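PDB 4D4E: armadillo repeat protein arm00016 from Synthetic construct, which is a computationally designed armadillo repeat scaffold, probably meant to bind extended peptides in a modular way. Local coordinates for residues P15-Q20 with R34-I39; E45-L50 with N86-K91; L188-S193 with L227-S232. All coordinates share one frame; numbering follows the deposited sequence. Where two conformers were deposited one is given.

In the fold
All three contacts join neighbouring helices or loops of a single elongated chain built of stacked armadillo repeats, and none is tied to a bound ligand. Contacts 1 and 2 are neighbours near the N-terminal end, their centres about 15 Å apart. Helix 44-52 follows helix 26-40 in the chain and carries the first half of contact 2; its Leu50 reaches back into contact 1, where CD2 lies 3.8 Å from CE of Met17. Contact 3 (188-193 with 227-232) sits on the far side of the chain's centre, its centre about 43 Å from that of contact 1 and 37 Å from that of contact 2, touching neither.

Contact 1: P15-Q20 with R34-I39; sequences PQMVQQ and RKLSQI
Met17 makes every contact between 15-20 and 34-39, and its thioether does the touching. Its CG stands anti to the backbone N (chi1 170°) and the chain runs on nearly straight to the sulfur, which carries SD across the gap before the bend at chi3 (84°) sets CE beside Leu36. The methyl CE rests 3.8 Å from CB of Leu36, with CG and CD1 of the same leucine just beyond; the two side chains cross at about a right angle. SD meets the tip of Ile39, 4.0 Å from CD1, and touches Leu36 as well, while CE keeps to Leu36.

The sulfur also comes close to the helix backbone, lying 3.6 Å from N of Leu36, and it brushes the base of Lys35 at CB. The rest of Lys35 leads away from helix 14-20, and its NZ is hydrogen-bonded to Ser31 on its own helix. From outside the two segments, Ala32 and Leu50 also pack on Met17.

The axes of the two short segments approach to 10.2 Å at their closest, with 124° between their N-to-C directions, a separation that one long, flexible side chain spans. The arrangement is consistent with a cap closing the N-terminal end of an armadillo solenoid, its apolar interior shared with helix 44-52 through Leu50.

Contact 2: E45-L50 with N86-K91; sequences EQIQKL and NEQIQK
Gln88 reaches from helix 86-94 to helix 44-52 and ends between Ile47 and Gln48. Its CB points toward the other helix, and beyond CG the side chain is extended, which carries the amide across to Ile47 and Gln48. CG is the first atom to make contact, 3.6 Å from OE1 of Gln48. At CD the amide carbon meets the branch methyl of Ile47, with CG2 3.8 Å away, and OE1 lies a little farther from that same methyl. The oxygen is held from its own side, accepting from the backbone N of Asn85.

NE2, at the tip, donates to OE1 of Gln48 over 2.8 Å, in the carbonyl plane and nearly straight at 161° about the hydrogen. The two amides are almost coplanar, their planes 7° apart. Gln48 meets this donor by bending at chi2 (52°), which brings its amide round toward Gln88. NE2 also donates to the backbone O of Asn44, just before segment 45-50. The two helices lie side by side in the armadillo solenoid, and Gln88 links them by a side-chain bond and a backbone bond together.

With both NE2 bonds and the one to OE1 in place, the buried amide has partners at each polar atom and is probably fixed in rotation. CG2 of Ile47 lies against the amide, 3.7 Å from NE2, while Ile51 of helix 44-52 also touches the Gln88 side chain.

Contact 3: L188-S193 with L227-S232; sequences LLDDAS and LEKLQS
Leu189 packs against Leu227 and Leu230, bringing the loop that follows helix 182-187 against segment 227-232. Its two methyls go separate ways: CD1 meets CG of Leu227 at 4.1 Å, and CD2 meets CD1 of Leu230 at the same distance. Leu230 crosses Leu189 at about a right angle and also sets CD2 3.5 Å from the backbone O of Leu189. Val201 of helix 194-208 touches both Leu189 and Leu230. An alanine in place of Leu230 would lose both methyls and is likely to open a gap beside Leu189 and Val201.

At the exposed edge, Asp190 and Lys229 form a salt bridge, OD1 to NZ 3.3 Å. Lys229 leaves its backbone with CG opposite N (chi1 -177°), and the bend at chi4 turns the ammonium toward the carboxylate.

Within the loop, OD2 of Asp191 accepts from N of Ser193 at 2.8 Å, making an Asx turn, and Ser193 is the N-cap of helix 194-208. Three packed leucines, with a charged pair beside them, join the loop between helices 182-187 and 194-208 to segment 227-232, consistent with the side-by-side stacking of helices in an armadillo solenoid.

Contact 1: P15-Q20 with R34-I39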
loop_
_atom_site.group_PDB
_atom_site.type_symbol
_atom_site.label_atom_id
_atom_site.label_comp_id
_atom_site.label_asym_id
_atom_site.label_seq_id
_atom_site.Cartn_x
_atom_site.Cartn_y
_atom_site.Cartn_z
ATOM N N PRO A 15 -16.729 -14.133 -18.493
ATOM C CA PRO A 15 -15.662 -14.577 -19.438
ATOM C C PRO A 15 -15.510 -13.678 -20.660
ATOM O O PRO A 15 -14.397 -13.363 -21.081
ATOM C CB PRO A 15 -16.110 -15.991 -19.804
ATOM C CG PRO A 15 -16.727 -16.484 -18.520
ATOM C CD PRO A 15 -17.530 -15.287 -18.030
ATOM N N GLN A 16 -16.641 -13.290 -21.218
ATOM C CA GLN A 16 -16.710 -12.345 -22.285
ATOM C C GLN A 16 -16.023 -11.024 -21.898
ATOM O O GLN A 16 -15.206 -10.445 -22.663
ATOM C CB GLN A 16 -18.190 -12.113 -22.612
ATOM C CG GLN A 16 -18.445 -11.385 -23.907
ATOM C CD GLN A 16 -17.378 -11.668 -24.949
ATOM O OE1 GLN A 16 -16.515 -10.829 -25.219
ATOM N NE2 GLN A 16 -17.425 -12.855 -25.530
ATOM N N MET A 17 -16.357 -10.517 -20.730
ATOM C CA MET A 17 -15.721 -9.277 -20.313
ATOM C C MET A 17 -14.187 -9.401 -20.167
ATOM O O MET A 17 -13.438 -8.479 -20.557
ATOM C CB MET A 17 -16.384 -8.792 -19.068
ATOM C CG MET A 17 -15.723 -7.648 -18.346
ATOM S SD MET A 17 -16.331 -7.724 -16.647
ATOM C CE MET A 17 -15.199 -8.946 -15.978
ATOM N N VAL A 18 -13.717 -10.520 -19.605
ATOM C CA VAL A 18 -12.284 -10.765 -19.497
ATOM C C VAL A 18 -11.563 -10.763 -20.856
ATOM O O VAL A 18 -10.465 -10.185 -20.989
ATOM C CB VAL A 18 -11.980 -12.113 -18.781
ATOM C CG1 VAL A 18 -10.521 -12.571 -19.054
ATOM C CG2 VAL A 18 -12.285 -11.988 -17.288
ATOM N N GLN A 19 -12.175 -11.401 -21.850
ATOM C CA GLN A 19 -11.654 -11.361 -23.204
ATOM C C GLN A 19 -11.474 -9.929 -23.735
ATOM O O GLN A 19 -10.480 -9.636 -24.422
ATOM C CB GLN A 19 -12.559 -12.132 -24.149
ATOM C CG GLN A 19 -11.776 -12.718 -25.300
ATOM C CD GLN A 19 -12.687 -13.124 -26.437
ATOM O OE1 GLN A 19 -13.904 -13.202 -26.264
ATOM N NE2 GLN A 19 -12.107 -13.395 -27.607
ATOM N N GLN A 20 -12.429 -9.049 -23.415
ATOM C CA GLN A 20 -12.397 -7.672 -23.899
ATOM C C GLN A 20 -11.254 -6.840 -23.341
ATOM O O GLN A 20 -10.888 -5.847 -23.965
ATOM C CB GLN A 20 -13.735 -6.972 -23.663
ATOM C CG GLN A 20 -14.837 -7.559 -24.522
ATOM C CD GLN A 20 -16.220 -7.108 -24.084
ATOM O OE1 GLN A 20 -16.393 -6.510 -23.010
ATOM N NE2 GLN A 20 -17.221 -7.374 -24.926
ATOM N N ARG A 34 -14.161 -0.978 -17.108
ATOM C CA ARG A 34 -15.292 -0.398 -16.375
ATOM C C ARG A 34 -15.999 -1.425 -15.515
ATOM O O ARG A 34 -15.995 -1.324 -14.295
ATOM C CB ARG A 34 -16.357 0.134 -17.336
ATOM C CG ARG A 34 -16.161 1.514 -17.895
ATOM C CD ARG A 34 -16.885 2.596 -17.093
ATOM N NE ARG A 34 -16.454 3.925 -17.558
ATOM C CZ ARG A 34 -15.346 4.551 -17.156
ATOM N NH1 ARG A 34 -14.537 4.013 -16.248
ATOM N NH2 ARG A 34 -15.051 5.736 -17.655
ATOM N N LYS A 35 -16.642 -2.386 -16.170
ATOM C CA LYS A 35 -17.503 -3.331 -15.486
ATOM C C LYS A 35 -16.704 -4.133 -14.459
ATOM O O LYS A 35 -17.098 -4.267 -13.282
ATOM C CB LYS A 35 -18.203 -4.246 -16.499
ATOM C CG LYS A 35 -19.271 -3.525 -17.336
ATOM C CD LYS A 35 -19.372 -4.118 -18.748
ATOM C CE LYS A 35 -19.977 -3.146 -19.760
ATOM N NZ LYS A 35 -19.401 -1.766 -19.674
ATOM N N LEU A 36 -15.557 -4.649 -14.900
ATOM C CA LEU A 36 -14.682 -5.394 -14.015
ATOM C C LEU A 36 -14.328 -4.556 -12.766
ATOM O O LEU A 36 -14.272 -5.070 -11.619
ATOM C CB LEU A 36 -13.436 -5.741 -14.812
ATOM C CG LEU A 36 -12.340 -6.595 -14.253
ATOM C CD1 LEU A 36 -11.538 -7.158 -15.441
ATOM C CD2 LEU A 36 -11.503 -5.731 -13.313
ATOM N N SER A 37 -13.996 -3.295 -13.006
ATOM C CA SER A 37 -13.724 -2.355 -11.908
ATOM C C SER A 37 -14.913 -2.355 -10.942
ATOM O O SER A 37 -14.726 -2.491 -9.755
ATOM C CB SER A 37 -13.537 -0.941 -12.444
ATOM O OG SER A 37 -12.248 -0.832 -13.011
ATOM N N GLN A 38 -16.116 -2.251 -11.502
ATOM C CA GLN A 38 -17.372 -2.286 -10.763
ATOM C C GLN A 38 -17.473 -3.573 -9.888
ATOM O O GLN A 38 -17.721 -3.482 -8.671
ATOM C CB GLN A 38 -18.523 -2.193 -11.753
ATOM C CG GLN A 38 -19.799 -1.607 -11.187
ATOM C CD GLN A 38 -21.048 -2.161 -11.864
ATOM O OE1 GLN A 38 -20.976 -2.846 -12.898
ATOM N NE2 GLN A 38 -22.208 -1.884 -11.263
ATOM N N ILE A 39 -17.245 -4.750 -10.498
ATOM C CA ILE A 39 -17.354 -6.011 -9.797
ATOM C C ILE A 39 -16.323 -6.099 -8.686
ATOM O O ILE A 39 -16.655 -6.414 -7.565
ATOM C CB ILE A 39 -17.291 -7.195 -10.797
ATOM C CG1 ILE A 39 -18.538 -7.149 -11.711
ATOM C CG2 ILE A 39 -17.210 -8.512 -10.066
ATOM C CD1 ILE A 39 -18.298 -7.581 -13.155
#

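Contact 2: E45-L50 with N86-K91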
loop_
_atom_site.group_PDB
_atom_site.type_symbol
_atom_site.label_atom_id
_atom_site.label_comp_id
_atom_site.label_asym_id
_atom_site.label_seq_id
_atom_site.Cartn_x
_atom_site.Cartn_y
_atom_site.Cartn_z
ATOM N N GLU A 45 -16.777 -12.157 -2.561
ATOM C CA GLU A 45 -17.499 -13.041 -3.444
ATOM C C GLU A 45 -17.352 -12.623 -4.896
ATOM O O GLU A 45 -17.007 -13.448 -5.761
ATOM C CB GLU A 45 -18.956 -13.128 -3.029
ATOM C CG GLU A 45 -19.134 -14.050 -1.833
ATOM C CD GLU A 45 -20.501 -13.923 -1.205
ATOM O OE1 GLU A 45 -21.511 -13.991 -1.943
ATOM O OE2 GLU A 45 -20.566 -13.758 0.032
ATOM N N GLN A 46 -17.600 -11.341 -5.144
ATOM C CA GLN A 46 -17.411 -10.721 -6.450
ATOM C C GLN A 46 -15.958 -10.868 -6.938
ATOM O O GLN A 46 -15.718 -11.199 -8.105
ATOM C CB GLN A 46 -17.793 -9.234 -6.398
ATOM C CG GLN A 46 -19.280 -8.953 -6.167
ATOM C CD GLN A 46 -20.148 -9.312 -7.350
ATOM O OE1 GLN A 46 -20.460 -8.455 -8.190
ATOM N NE2 GLN A 46 -20.558 -10.576 -7.429
ATOM N N ILE A 47 -15.001 -10.623 -6.054
ATOM C CA ILE A 47 -13.606 -10.800 -6.408
ATOM C C ILE A 47 -13.343 -12.246 -6.808
ATOM O O ILE A 47 -12.560 -12.538 -7.723
ATOM C CB ILE A 47 -12.682 -10.328 -5.253
ATOM C CG1 ILE A 47 -12.788 -8.818 -5.121
ATOM C CG2 ILE A 47 -11.237 -10.767 -5.478
ATOM C CD1 ILE A 47 -12.381 -8.273 -3.753
ATOM N N GLN A 48 -14.038 -13.163 -6.145
ATOM C CA GLN A 48 -13.794 -14.578 -6.386
ATOM C C GLN A 48 -14.258 -14.978 -7.769
ATOM O O GLN A 48 -13.573 -15.756 -8.472
ATOM C CB GLN A 48 -14.453 -15.448 -5.284
ATOM C CG GLN A 48 -13.951 -16.861 -5.302
ATOM C CD GLN A 48 -12.439 -16.918 -5.275
ATOM O OE1 GLN A 48 -11.795 -16.098 -4.609
ATOM N NE2 GLN A 48 -11.862 -17.903 -5.977
ATOM N N LYS A 49 -15.399 -14.451 -8.191
ATOM C CA LYS A 49 -15.862 -14.665 -9.549
ATOM C C LYS A 49 -14.818 -14.204 -10.587
ATOM O O LYS A 49 -14.555 -14.869 -11.609
ATOM C CB LYS A 49 -17.140 -13.883 -9.756
ATOM C CG LYS A 49 -18.157 -14.147 -8.643
ATOM C CD LYS A 49 -19.539 -13.590 -8.966
ATOM C CE LYS A 49 -20.301 -14.600 -9.806
ATOM N NZ LYS A 49 -21.734 -14.251 -10.062
ATOM N N LEU A 50 -14.211 -13.060 -10.310
ATOM C CA LEU A 50 -13.221 -12.481 -11.211
ATOM C C LEU A 50 -11.990 -13.347 -11.326
ATOM O O LEU A 50 -11.443 -13.515 -12.438
ATOM C CB LEU A 50 -12.781 -11.113 -10.700
ATOM C CG LEU A 50 -13.796 -9.983 -10.896
ATOM C CD1 LEU A 50 -13.270 -8.714 -10.247
ATOM C CD2 LEU A 50 -14.102 -9.788 -12.385
ATOM N N ASN A 86 -6.764 -13.325 2.108
ATOM C CA ASN A 86 -5.360 -13.636 1.909
ATOM C C ASN A 86 -5.150 -14.645 0.783
ATOM O O ASN A 86 -4.122 -14.603 0.153
ATOM C CB ASN A 86 -4.676 -14.150 3.193
ATOM C CG ASN A 86 -4.527 -13.089 4.278
ATOM O OD1 ASN A 86 -4.816 -11.923 4.095
ATOM N ND2 ASN A 86 -4.044 -13.515 5.432
ATOM N N GLU A 87 -6.120 -15.517 0.532
ATOM C CA GLU A 87 -6.147 -16.369 -0.670
ATOM C C GLU A 87 -6.165 -15.557 -1.997
ATOM O O GLU A 87 -5.480 -15.906 -2.991
ATOM C CB GLU A 87 -7.346 -17.311 -0.630
ATOM C CG GLU A 87 -7.242 -18.393 0.424
ATOM C CD GLU A 87 -7.711 -19.764 -0.056
ATOM O OE1 GLU A 87 -8.325 -19.850 -1.158
ATOM O OE2 GLU A 87 -7.438 -20.772 0.659
ATOM N N GLN A 88 -6.888 -14.447 -1.983
ATOM C CA GLN A 88 -7.040 -13.618 -3.177
ATOM C C GLN A 88 -5.859 -12.716 -3.353
ATOM O O GLN A 88 -5.462 -12.508 -4.484
ATOM C CB GLN A 88 -8.343 -12.847 -3.151
ATOM C CG GLN A 88 -9.480 -13.833 -2.964
ATOM C CD GLN A 88 -10.784 -13.172 -2.609
ATOM O OE1 GLN A 88 -10.849 -12.233 -1.780
ATOM N NE2 GLN A 88 -11.841 -13.655 -3.222
ATOM N N ILE A 89 -5.265 -12.217 -2.261
ATOM C CA ILE A 89 -4.005 -11.536 -2.413
ATOM C C ILE A 89 -2.966 -12.530 -2.997
ATOM O O ILE A 89 -2.162 -12.185 -3.866
ATOM C CB ILE A 89 -3.505 -10.977 -1.095
ATOM C CG1 ILE A 89 -4.429 -9.832 -0.612
ATOM C CG2 ILE A 89 -2.044 -10.567 -1.242
ATOM C CD1 ILE A 89 -4.108 -9.304 0.780
ATOM N N GLN A 90 -2.985 -13.767 -2.518
ATOM C CA GLN A 90 -2.107 -14.782 -3.045
ATOM C C GLN A 90 -2.180 -14.991 -4.573
ATOM O O GLN A 90 -1.186 -15.155 -5.270
ATOM C CB GLN A 90 -2.422 -16.097 -2.338
ATOM C CG GLN A 90 -1.363 -16.433 -1.316
ATOM C CD GLN A 90 0.021 -16.271 -1.894
ATOM O OE1 GLN A 90 0.327 -16.856 -2.935
ATOM N NE2 GLN A 90 0.852 -15.464 -1.240
ATOM N N LYS A 91 -3.388 -15.101 -5.049
ATOM C CA LYS A 91 -3.655 -15.124 -6.479
ATOM C C LYS A 91 -3.073 -13.959 -7.248
ATOM O O LYS A 91 -2.589 -14.184 -8.312
ATOM C CB LYS A 91 -5.151 -15.222 -6.732
ATOM C CG LYS A 91 -5.742 -16.589 -6.312
ATOM C CD LYS A 91 -5.278 -17.693 -7.240
ATOM C CE LYS A 91 -4.643 -18.797 -6.423
ATOM N NZ LYS A 91 -5.621 -19.854 -6.149
#

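Contact 3: L188-S193 with L227-S232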
loop_
_atom_site.group_PDB
_atom_site.type_symbol
_atom_site.label_atom_id
_atom_site.label_comp_id
_atom_site.label_asym_id
_atom_site.label_seq_id
_atom_site.Cartn_x
_atom_site.Cartn_y
_atom_site.Cartn_z
ATOM N N LEU A 188 6.572 12.689 9.343
ATOM C CA LEU A 188 5.152 12.530 9.067
ATOM C C LEU A 188 4.273 12.639 10.315
ATOM O O LEU A 188 3.057 12.778 10.190
ATOM C CB LEU A 188 4.899 11.172 8.401
ATOM C CG LEU A 188 4.955 11.123 6.872
ATOM C CD1 LEU A 188 5.463 12.416 6.256
ATOM C CD2 LEU A 188 5.736 9.904 6.366
ATOM N N LEU A 189 4.892 12.501 11.527
ATOM C CA LEU A 189 4.179 12.771 12.830
ATOM C C LEU A 189 3.839 14.272 12.931
ATOM O O LEU A 189 3.037 14.706 13.799
ATOM C CB LEU A 189 4.994 12.368 14.072
ATOM C CG LEU A 189 5.400 10.889 14.200
ATOM C CD1 LEU A 189 6.297 10.639 15.413
ATOM C CD2 LEU A 189 4.161 10.045 14.235
ATOM N N ASP A 190 4.439 15.085 12.085
ATOM C CA ASP A 190 4.056 16.532 12.073
ATOM C C ASP A 190 3.308 16.919 10.807
ATOM O O ASP A 190 3.151 18.097 10.511
ATOM C CB ASP A 190 5.276 17.404 12.203
ATOM C CG ASP A 190 4.956 18.808 12.784
ATOM O OD1 ASP A 190 3.832 19.090 13.305
ATOM O OD2 ASP A 190 5.886 19.643 12.731
ATOM N N ASP A 191 2.862 15.932 10.033
ATOM C CA ASP A 191 2.199 16.260 8.775
ATOM C C ASP A 191 0.907 17.084 9.047
ATOM O O ASP A 191 0.255 16.882 10.081
ATOM C CB ASP A 191 1.778 14.972 8.061
ATOM C CG ASP A 191 1.528 15.197 6.584
ATOM O OD1 ASP A 191 2.564 15.390 5.865
ATOM O OD2 ASP A 191 0.322 15.175 6.150
ATOM N N ALA A 192 0.532 17.936 8.081
ATOM C CA ALA A 192 -0.746 18.630 8.035
ATOM C C ALA A 192 -1.948 17.667 8.073
ATOM O O ALA A 192 -2.958 17.960 8.682
ATOM C CB ALA A 192 -0.805 19.502 6.804
ATOM N N SER A 193 -1.830 16.494 7.473
ATOM C CA SER A 193 -2.945 15.578 7.445
ATOM C C SER A 193 -3.081 14.655 8.692
ATOM O O SER A 193 -2.137 13.922 9.036
ATOM C CB SER A 193 -2.828 14.757 6.147
ATOM O OG SER A 193 -3.794 13.744 6.109
ATOM N N LEU A 227 6.119 12.314 19.231
ATOM C CA LEU A 227 4.947 11.660 19.798
ATOM C C LEU A 227 4.351 12.471 20.941
ATOM O O LEU A 227 3.135 12.581 21.026
ATOM C CB LEU A 227 5.229 10.244 20.249
ATOM C CG LEU A 227 5.380 9.174 19.133
ATOM C CD1 LEU A 227 5.971 7.913 19.741
ATOM C CD2 LEU A 227 4.086 8.865 18.384
ATOM N N GLU A 228 5.199 12.997 21.820
ATOM C CA GLU A 228 4.753 13.878 22.887
ATOM C C GLU A 228 4.016 15.139 22.394
ATOM O O GLU A 228 2.973 15.485 22.935
ATOM C CB GLU A 228 5.903 14.249 23.772
ATOM C CG GLU A 228 6.233 13.154 24.749
ATOM C CD GLU A 228 7.085 13.663 25.882
ATOM O OE1 GLU A 228 7.441 14.899 25.899
ATOM O OE2 GLU A 228 7.380 12.819 26.750
ATOM N N LYS A 229 4.530 15.795 21.354
ATOM C CA LYS A 229 3.788 16.916 20.684
ATOM C C LYS A 229 2.318 16.578 20.316
ATOM O O LYS A 229 1.430 17.393 20.536
ATOM C CB LYS A 229 4.556 17.408 19.478
ATOM C CG LYS A 229 3.940 18.594 18.732
ATOM C CD LYS A 229 5.061 19.489 18.179
ATOM C CE LYS A 229 4.572 20.832 17.643
ATOM N NZ LYS A 229 4.102 20.614 16.255
ATOM N N LEU A 230 2.076 15.360 19.807
ATOM C CA LEU A 230 0.747 14.887 19.400
ATOM C C LEU A 230 -0.165 14.687 20.566
ATOM O O LEU A 230 -1.385 14.559 20.389
ATOM C CB LEU A 230 0.858 13.571 18.629
ATOM C CG LEU A 230 1.525 13.700 17.271
ATOM C CD1 LEU A 230 1.796 12.323 16.684
ATOM C CD2 LEU A 230 0.632 14.490 16.337
ATOM N N GLN A 231 0.401 14.618 21.771
ATOM C CA GLN A 231 -0.495 14.592 22.918
ATOM C C GLN A 231 -1.324 15.845 23.035
ATOM O O GLN A 231 -2.304 15.851 23.779
ATOM C CB GLN A 231 0.230 14.271 24.247
ATOM C CG GLN A 231 0.336 12.762 24.345
ATOM C CD GLN A 231 1.229 12.331 25.465
ATOM O OE1 GLN A 231 2.163 13.050 25.845
ATOM N NE2 GLN A 231 0.968 11.152 25.993
ATOM N N SER A 232 -0.971 16.909 22.299
ATOM C CA SER A 232 -1.853 18.093 22.276
ATOM C C SER A 232 -2.418 18.463 20.868
ATOM O O SER A 232 -2.917 19.564 20.620
ATOM C CB SER A 232 -1.206 19.269 23.034
ATOM O OG SER A 232 -0.068 19.635 22.354
#